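Side-chain contacts in acetyltransferase, GNAT family (Streptococcus agalactiae 2603V/R, PDB 2PC1), which probably transfers an acyl group, most likely acetyl from acetyl-CoA as in other GNAT-family enzymes, to an acceptor that remains unidentified: residues A[135-138]-A[144-147]; A[94-99]-A[109-114]; A[124-129]-A[153-158]. All blocks are in the same frame, centred on the assembly; numbering follows the deposited sequence.

Contact 1. Residues A[135-138]-A[144-147]; sequences GLIE and DFRC
I137 of helix 127-139 and F145 of strand 144-149 carry the apolar part of this buried contact. The clearest evidence is a CH-pi interaction: CG2 of I137 lies 4.2 Å from the centroid of the F145 ring and 19° off its normal, so the methyl sits over one face, toward the rim. CG1 of I137 stays on the same side of the ring plane, out by the CD2 edge, 4.0 Å from CD2 of F145. With its CG beside its own backbone N and anti to the carbonyl carbon (chi1 -67°), F145 sends its ring out from the strand to the helix, and the two side chains cross obliquely.

The ring also packs against helix backbone: CZ of F145 comes to 3.7 Å from I137 O. That oxygen accepts a hydrogen bond from K184 NZ, which satisfies it beside the apolar ring. Y165 touches both I137 and F145, while L112 of strand 111-119 packs on F145.

The polar side-chain pairing is within the strand segment, between D144 and R146. R146 grips the carboxylate side-on with two nitrogens. NE meets OD1 of D144 at 3.1 Å, nearly straight at 175°, and NH2 meets the syn lone pair of OD2 of D144 at 2.8 Å. Both oxygens lie close to the guanidinium plane, so the pair of hydrogen bonds restrains that group's rotation. Q181 NE2 gives D144 OD1 a further bond, and W104 makes a cation-pi contact with R146.

No hydrogen bond joins the two segments; the helix is seated on the strand by hydrophobic contact. This is the helix-to-sheet packing of a beta-alpha-beta unit, strand 111-119, helix 127-139 and parallel strand 144-149, the central element of the GNAT fold.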
loop_
_atom_site.group_PDB
_atom_site.type_symbol
_atom_site.label_atom_id
_atom_site.label_comp_id
_atom_site.label_asym_id
_atom_site.label_seq_id
_atom_site.Cartn_x
_atom_site.Cartn_y
_atom_site.Cartn_z
ATOM N N GLY A 135 -0.431 -9.485 -7.048
ATOM C CA GLY A 135 -0.863 -9.134 -8.422
ATOM C C GLY A 135 -0.242 -7.835 -8.935
ATOM O O GLY A 135 0.221 -7.766 -10.068
ATOM N N LEU A 136 -0.170 -6.811 -8.072
ATOM C CA LEU A 136 0.532 -5.564 -8.434
ATOM C C LEU A 136 2.006 -5.810 -8.700
ATOM O O LEU A 136 2.566 -5.270 -9.644
ATOM C CB LEU A 136 0.415 -4.520 -7.329
ATOM C CG LEU A 136 -0.979 -3.940 -7.132
ATOM C CD1 LEU A 136 -0.972 -3.045 -5.899
ATOM C CD2 LEU A 136 -1.443 -3.165 -8.371
ATOM N N ILE A 137 2.635 -6.639 -7.878
ATOM C CA ILE A 137 4.061 -6.949 -8.074
ATOM C C ILE A 137 4.248 -7.718 -9.377
ATOM O O ILE A 137 5.139 -7.425 -10.147
ATOM C CB ILE A 137 4.607 -7.752 -6.884
ATOM C CG1 ILE A 137 4.627 -6.868 -5.639
ATOM C CG2 ILE A 137 6.020 -8.278 -7.193
ATOM C CD1 ILE A 137 4.737 -7.605 -4.341
ATOM N N GLU A 138 3.396 -8.697 -9.633
ATOM C CA GLU A 138 3.512 -9.468 -10.886
ATOM C C GLU A 138 3.306 -8.585 -12.102
ATOM O O GLU A 138 4.002 -8.746 -13.106
ATOM C CB GLU A 138 2.515 -10.603 -10.890
ATOM C CG GLU A 138 2.688 -11.584 -9.732
ATOM C CD GLU A 138 3.504 -12.795 -10.055
ATOM O OE1 GLU A 138 4.152 -12.819 -11.129
ATOM O OE2 GLU A 138 3.484 -13.729 -9.219
ATOM N N ASP A 144 12.350 -3.299 -8.170
ATOM C CA ASP A 144 12.562 -2.817 -6.804
ATOM C C ASP A 144 11.251 -2.261 -6.285
ATOM O O ASP A 144 10.724 -1.276 -6.791
ATOM C CB ASP A 144 13.664 -1.757 -6.860
ATOM C CG ASP A 144 14.096 -1.224 -5.546
ATOM O OD1 ASP A 144 13.496 -1.515 -4.501
ATOM O OD2 ASP A 144 15.087 -0.462 -5.536
ATOM N N PHE A 145 10.721 -2.926 -5.267
ATOM C CA PHE A 145 9.460 -2.579 -4.633
ATOM C C PHE A 145 9.710 -2.213 -3.186
ATOM O O PHE A 145 10.385 -2.945 -2.468
ATOM C CB PHE A 145 8.498 -3.773 -4.683
ATOM C CG PHE A 145 8.054 -4.112 -6.072
ATOM C CD1 PHE A 145 8.839 -4.903 -6.899
ATOM C CD2 PHE A 145 6.850 -3.644 -6.568
ATOM C CE1 PHE A 145 8.435 -5.230 -8.179
ATOM C CE2 PHE A 145 6.444 -3.985 -7.837
ATOM C CZ PHE A 145 7.246 -4.742 -8.637
ATOM N N ARG A 146 9.161 -1.092 -2.752
ATOM C CA ARG A 146 9.336 -0.651 -1.371
ATOM C C ARG A 146 7.999 -0.298 -0.729
ATOM O O ARG A 146 7.016 -0.002 -1.394
ATOM C CB ARG A 146 10.277 0.516 -1.337
ATOM C CG ARG A 146 11.619 0.139 -1.966
ATOM C CD ARG A 146 12.706 1.160 -1.714
ATOM N NE ARG A 146 13.854 0.818 -2.556
ATOM C CZ ARG A 146 15.042 1.407 -2.484
ATOM N NH1 ARG A 146 15.276 2.314 -1.547
ATOM N NH2 ARG A 146 15.964 1.115 -3.373
ATOM N N CYS A 147 7.959 -0.313 0.578
ATOM C CA CYS A 147 6.739 -0.022 1.340
ATOM C C CYS A 147 7.173 0.336 2.726
ATOM O O CYS A 147 8.237 -0.103 3.182
ATOM C CB CYS A 147 5.834 -1.240 1.379
ATOM S SG CYS A 147 4.135 -0.898 1.911
#

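Contact 2. Residues A[94-99]-A[109-114]; sequences EVYDAI and HRYLTF
The rings of Y96 and Y111 run almost parallel, their planes 24° apart, but are slid so far past each other that the centroids are 6.0 Å apart and overlap is slight. The touch is therefore at the margins: CD2 of Y96 lies 3.5 Å from OH of Y111 and 3.8 Å from CE1 of Y111. T113 OG1 lies in the plane of the Y111 ring, at its edge, and R146 makes a cation-pi contact with that ring. On the Y96 side, W104 meets the ring with planes at about 45°.

Y111 holds CG between its backbone N and carbonyl carbon (chi1 41°), and from there the ring rises from the strand toward the loop. T113 comes to Y96 from the opposite direction, CG2 nearing OH; with two conformers of T113 modelled, both its contacts are less certain.

Both phenol oxygens have polar partners. OH of Y96 is hydrogen-bonded to D148 OD2, and OH of Y111 to E93 N. A water bridges the segments, 2.7 Å from OH of Y111 and 2.8 Å from OD1 of D97, to which it donates. D97 is tied through OD2 to H92 NE2.

Three successive backbone bonds from residue i+3 to i, beginning with D97 N to E94 O at 3.0 Å, wind residues 94-99 into compact turns and present Y96 to the sheet. The arrangement is a connecting loop folded back onto the strand it leads into: the linker between antiparallel strands 81-91 and 111-119 packs against the start of strand 111-119, in the middle of the GNAT sheet.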
loop_
_atom_site.group_PDB
_atom_site.type_symbol
_atom_site.label_atom_id
_atom_site.label_comp_id
_atom_site.label_asym_id
_atom_site.label_seq_id
_atom_site.Cartn_x
_atom_site.Cartn_y
_atom_site.Cartn_z
ATOM N N GLU A 94 11.764 10.916 -0.921
ATOM C CA GLU A 94 12.867 11.603 -0.269
ATOM C C GLU A 94 13.122 11.095 1.153
ATOM O O GLU A 94 14.260 10.951 1.574
ATOM C CB GLU A 94 12.631 13.122 -0.224
ATOM C CG GLU A 94 12.370 13.775 -1.592
ATOM C CD GLU A 94 13.516 13.631 -2.578
ATOM O OE1 GLU A 94 14.688 13.797 -2.178
ATOM O OE2 GLU A 94 13.235 13.367 -3.771
ATOM N N VAL A 95 12.050 10.819 1.884
ATOM C CA VAL A 95 12.195 10.417 3.283
ATOM C C VAL A 95 12.906 9.059 3.396
ATOM O O VAL A 95 13.522 8.751 4.403
ATOM C CB VAL A 95 10.823 10.439 4.007
ATOM C CG1 VAL A 95 10.888 9.798 5.395
ATOM C CG2 VAL A 95 10.354 11.885 4.119
ATOM N N TYR A 96 12.822 8.234 2.358
ATOM C CA TYR A 96 13.514 6.950 2.352
ATOM C C TYR A 96 15.033 7.100 2.358
ATOM O O TYR A 96 15.754 6.204 2.799
ATOM C CB TYR A 96 13.066 6.088 1.160
ATOM C CG TYR A 96 11.724 5.439 1.306
ATOM C CD1 TYR A 96 10.887 5.655 2.406
ATOM C CD2 TYR A 96 11.250 4.597 0.311
ATOM C CE1 TYR A 96 9.642 5.022 2.522
ATOM C CE2 TYR A 96 10.019 4.000 0.417
ATOM C CZ TYR A 96 9.224 4.190 1.512
ATOM O OH TYR A 96 8.004 3.535 1.536
ATOM N N ASP A 97 15.546 8.247 1.914
ATOM C CA ASP A 97 16.954 8.476 2.003
ATOM C C ASP A 97 17.441 8.660 3.431
ATOM O O ASP A 97 18.623 8.556 3.667
ATOM C CB ASP A 97 17.358 9.715 1.197
ATOM C CG ASP A 97 17.039 9.583 -0.291
ATOM O OD1 ASP A 97 17.069 8.443 -0.806
ATOM O OD2 ASP A 97 16.763 10.632 -0.933
ATOM N N ALA A 98 16.517 8.930 4.356
ATOM C CA ALA A 98 16.829 9.140 5.761
ATOM C C ALA A 98 16.701 7.859 6.568
ATOM O O ALA A 98 16.611 7.903 7.792
ATOM C CB ALA A 98 15.902 10.211 6.308
ATOM N N ILE A 99 16.714 6.705 5.910
ATOM C CA ILE A 99 16.685 5.436 6.612
ATOM C C ILE A 99 17.785 5.351 7.674
ATOM O O ILE A 99 18.916 5.806 7.477
ATOM C CB ILE A 99 16.766 4.251 5.610
ATOM C CG1 ILE A 99 16.468 2.920 6.324
ATOM C CG2 ILE A 99 18.066 4.205 4.887
ATOM C CD1 ILE A 99 16.105 1.806 5.364
ATOM N N HIS A 109 17.897 5.055 -6.892
ATOM C CA HIS A 109 17.041 6.212 -6.713
ATOM C C HIS A 109 15.599 5.940 -7.113
ATOM O O HIS A 109 14.683 6.512 -6.552
ATOM C CB HIS A 109 17.587 7.338 -7.597
ATOM C CG HIS A 109 16.888 8.644 -7.433
ATOM N ND1 HIS A 109 17.271 9.567 -6.484
ATOM C CD2 HIS A 109 15.822 9.175 -8.069
ATOM C CE1 HIS A 109 16.481 10.621 -6.564
ATOM N NE2 HIS A 109 15.592 10.410 -7.514
ATOM N N ARG A 110 15.382 5.086 -8.097
ATOM C CA ARG A 110 14.054 4.923 -8.682
ATOM C C ARG A 110 13.524 3.559 -8.335
ATOM O O ARG A 110 14.206 2.558 -8.530
ATOM C CB ARG A 110 14.134 5.031 -10.191
ATOM C CG ARG A 110 12.842 4.766 -10.887
ATOM C CD ARG A 110 13.020 4.752 -12.373
ATOM N NE ARG A 110 11.733 4.640 -13.018
ATOM C CZ ARG A 110 11.564 4.631 -14.330
ATOM N NH1 ARG A 110 12.613 4.741 -15.129
ATOM N NH2 ARG A 110 10.358 4.525 -14.833
ATOM N N TYR A 111 12.328 3.516 -7.777
ATOM C CA TYR A 111 11.705 2.247 -7.364
ATOM C C TYR A 111 10.197 2.412 -7.366
ATOM O O TYR A 111 9.706 3.486 -7.597
ATOM C CB TYR A 111 12.266 1.787 -5.993
ATOM C CG TYR A 111 12.432 2.915 -5.015
ATOM C CD1 TYR A 111 11.349 3.427 -4.323
ATOM C CD2 TYR A 111 13.674 3.487 -4.787
ATOM C CE1 TYR A 111 11.497 4.511 -3.467
ATOM C CE2 TYR A 111 13.823 4.557 -3.958
ATOM C CZ TYR A 111 12.731 5.039 -3.267
ATOM O OH TYR A 111 12.883 6.120 -2.424
ATOM N N LEU A 112 9.491 1.329 -7.123
ATOM C CA LEU A 112 8.030 1.365 -6.957
ATOM C C LEU A 112 7.703 1.348 -5.499
ATOM O O LEU A 112 8.221 0.516 -4.766
ATOM C CB LEU A 112 7.394 0.160 -7.654
ATOM C CG LEU A 112 7.442 0.215 -9.163
ATOM C CD1 LEU A 112 7.074 -1.136 -9.744
ATOM C CD2 LEU A 112 6.491 1.273 -9.703
ATOM N N THR A 113 6.853 2.252 -5.074
ATOM C CA THR A 113 6.421 2.294 -3.698
ATOM C C THR A 113 4.906 2.136 -3.640
ATOM O O THR A 113 4.194 2.685 -4.473
ATOM C CB THR A 113 6.844 3.627 -3.004
ATOM O OG1 THR A 113 8.242 3.875 -3.249
ATOM C CG2 THR A 113 6.594 3.553 -1.503
ATOM N N PHE A 114 4.429 1.385 -2.665
ATOM C CA PHE A 114 3.007 1.263 -2.416
ATOM C C PHE A 114 2.657 2.076 -1.199
ATOM O O PHE A 114 3.310 1.938 -0.182
ATOM C CB PHE A 114 2.587 -0.197 -2.144
ATOM C CG PHE A 114 2.841 -1.178 -3.270
ATOM C CD1 PHE A 114 3.168 -0.807 -4.560
ATOM C CD2 PHE A 114 2.770 -2.545 -2.987
ATOM C CE1 PHE A 114 3.394 -1.766 -5.535
ATOM C CE2 PHE A 114 2.989 -3.501 -3.969
ATOM C CZ PHE A 114 3.298 -3.124 -5.226
HETATM O O HOH W 1 15.371 6.246 -1.358
#

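Contact 3. Residues A[124-129]-A[153-158]; sequences RGRGLA and NVTMQH. With SO4 (sulfate ion), chain C.
R126 and H158 cross at about a right angle, with the guanidinium and imidazole planes 52° apart, so this is no parallel stack. H158 lays CD2 over one face of the guanidinium, toward its rim, and the closest pair is NE of R126 to CD2 of H158 at 3.5 Å. T155, one helical turn before H158, adds its methyl obliquely: CG2 of T155 is 3.8 Å from NE of R126. The R126 chain runs extended from CG to NE and so spans the gap from the loop to helix 154-162. In H158, CG stands anti to the backbone N, swinging the ring out toward the arginine.

A sulfate, probably from the crystallisation liquor, lies against both side chains. NE2 of H158 points straight at O2 of the sulfate, 2.8 Å and 178°, with the oxygen in the ring plane. NH1 of R126 reaches O4 of the sulfate at 2.8 Å, but the bond is bent to 116° and weak. K162 NZ binds the same ion.

The second helix starts with N153 as N-cap: its OD1 accepts from N of M156 (a selenomethionine) at 3.0 Å, the donor lying above the carbonyl plane. R126 holds the matching position before helix 127-139, between G125 and G127 of a G-x-G sequence like that of the GNAT pyrophosphate-binding loop.

With no hydrogen bond between the segments, the shared anion is the polar link, firm at H158 and weak at R126. It would probably favour a protonated H158, and its place beside this loop is consistent with a surface suited to phosphate groups, such as CoA's.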
loop_
_atom_site.group_PDB
_atom_site.type_symbol
_atom_site.label_atom_id
_atom_site.label_comp_id
_atom_site.label_asym_id
_atom_site.label_seq_id
_atom_site.Cartn_x
_atom_site.Cartn_y
_atom_site.Cartn_z
ATOM N N ARG A 124 -12.209 -10.451 4.469
ATOM C CA ARG A 124 -11.381 -10.215 5.684
ATOM C C ARG A 124 -9.965 -10.796 5.863
ATOM O O ARG A 124 -9.071 -10.072 6.302
ATOM C CB ARG A 124 -12.189 -10.618 6.924
ATOM N N GLY A 125 -9.753 -12.073 5.550
ATOM C CA GLY A 125 -8.602 -12.815 6.093
ATOM C C GLY A 125 -7.158 -12.565 5.661
ATOM O O GLY A 125 -6.322 -13.439 5.896
ATOM N N ARG A 126 -6.850 -11.395 5.076
ATOM C CA ARG A 126 -5.529 -11.074 4.439
ATOM C C ARG A 126 -5.299 -11.783 3.127
ATOM O O ARG A 126 -4.333 -11.451 2.414
ATOM C CB ARG A 126 -4.327 -11.485 5.271
ATOM C CG ARG A 126 -4.031 -10.698 6.467
ATOM C CD ARG A 126 -2.615 -11.056 6.855
ATOM N NE ARG A 126 -2.407 -10.765 8.251
ATOM C CZ ARG A 126 -2.755 -11.572 9.246
ATOM N NH1 ARG A 126 -3.328 -12.764 9.028
ATOM N NH2 ARG A 126 -2.565 -11.162 10.467
ATOM N N GLY A 127 -6.089 -12.840 2.894
ATOM C CA GLY A 127 -6.142 -13.523 1.629
ATOM C C GLY A 127 -6.196 -12.483 0.536
ATOM O O GLY A 127 -5.345 -12.479 -0.337
ATOM N N LEU A 128 -7.158 -11.562 0.611
ATOM C CA LEU A 128 -7.272 -10.560 -0.452
ATOM C C LEU A 128 -6.096 -9.618 -0.521
ATOM O O LEU A 128 -5.687 -9.235 -1.614
ATOM C CB LEU A 128 -8.555 -9.729 -0.329
ATOM C CG LEU A 128 -9.613 -10.168 -1.348
ATOM C CD1 LEU A 128 -10.148 -11.556 -1.025
ATOM C CD2 LEU A 128 -10.716 -9.140 -1.433
ATOM N N ALA A 129 -5.529 -9.224 0.615
ATOM C CA ALA A 129 -4.380 -8.300 0.557
ATOM C C ALA A 129 -3.198 -8.901 -0.142
ATOM O O ALA A 129 -2.583 -8.270 -0.989
ATOM C CB ALA A 129 -3.948 -7.850 1.987
ATOM N N ASN A 153 1.261 -1.627 13.005
ATOM C CA ASN A 153 0.537 -2.291 11.905
ATOM C C ASN A 153 1.118 -3.673 11.631
ATOM O O ASN A 153 1.766 -3.936 10.615
ATOM C CB ASN A 153 0.438 -1.432 10.657
ATOM C CG ASN A 153 -0.731 -1.825 9.777
ATOM O OD1 ASN A 153 -1.141 -2.987 9.765
ATOM N ND2 ASN A 153 -1.319 -0.850 9.087
ATOM N N VAL A 154 0.882 -4.540 12.588
ATOM C CA VAL A 154 1.430 -5.885 12.520
ATOM C C VAL A 154 0.800 -6.620 11.356
ATOM O O VAL A 154 1.464 -7.458 10.730
ATOM C CB VAL A 154 1.254 -6.632 13.868
ATOM C CG1 VAL A 154 1.598 -8.124 13.717
ATOM C CG2 VAL A 154 2.138 -5.992 14.897
ATOM N N THR A 155 -0.448 -6.307 11.018
ATOM C CA THR A 155 -1.090 -6.956 9.900
ATOM C C THR A 155 -0.325 -6.660 8.602
ATOM O O THR A 155 -0.060 -7.551 7.803
ATOM C CB THR A 155 -2.539 -6.507 9.791
ATOM O OG1 THR A 155 -3.220 -6.896 11.004
ATOM C CG2 THR A 155 -3.232 -7.116 8.559
HETATM N N MSE A 156 0.033 -5.393 8.384
HETATM C CA MSE A 156 0.790 -5.033 7.214
HETATM C C MSE A 156 2.199 -5.593 7.260
HETATM O O MSE A 156 2.715 -6.048 6.235
HETATM C CB MSE A 156 0.850 -3.522 7.027
HETATM C CG MSE A 156 1.468 -3.084 5.719
HETATM SE SE MSE A 156 0.587 -3.775 4.146
HETATM C CE MSE A 156 -1.282 -3.383 4.569
ATOM N N GLN A 157 2.825 -5.600 8.427
ATOM C CA GLN A 157 4.159 -6.227 8.548
ATOM C C GLN A 157 4.062 -7.676 8.098
ATOM O O GLN A 157 4.939 -8.198 7.407
ATOM C CB GLN A 157 4.640 -6.144 9.965
ATOM C CG GLN A 157 4.926 -4.703 10.385
ATOM C CD GLN A 157 5.043 -4.525 11.857
ATOM O OE1 GLN A 157 5.536 -5.395 12.533
ATOM N NE2 GLN A 157 4.592 -3.365 12.365
ATOM N N HIS A 158 3.015 -8.345 8.531
ATOM C CA HIS A 158 2.858 -9.749 8.221
ATOM C C HIS A 158 2.700 -9.967 6.719
ATOM O O HIS A 158 3.352 -10.817 6.114
ATOM C CB HIS A 158 1.655 -10.313 8.973
ATOM C CG HIS A 158 1.452 -11.765 8.714
ATOM N ND1 HIS A 158 2.185 -12.736 9.348
ATOM C CD2 HIS A 158 0.655 -12.411 7.829
ATOM C CE1 HIS A 158 1.837 -13.922 8.884
ATOM N NE2 HIS A 158 0.899 -13.751 7.965
HETATM S S SO4 C . -1.790 -15.449 6.667
HETATM O O1 SO4 C . -2.507 -16.226 7.681
HETATM O O2 SO4 C . -0.391 -15.838 6.590
HETATM O O3 SO4 C . -2.441 -15.629 5.358
HETATM O O4 SO4 C . -1.879 -14.033 7.063
#

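Contacts 1 and 2 are buried and bear on the same sheet: they touch directly, through backbone bonds between L112 and both D144 and R146, since strands 111-119 and 144-149 are neighbours. Contact 1 is chiefly apolar across its segments, whereas contact 2 is aromatic with phenol oxygens and a water worked in. Contact 3 is the surface member, held by charged and polar groups round an anion. It shares helix 127-139 with contact 1, one using the start of the helix and the other its later turns, but their nearest atoms stay about 5 Å apart. Contacts 2 and 3 lie on opposite sides of the chain's centre, their centres about 22 Å apart.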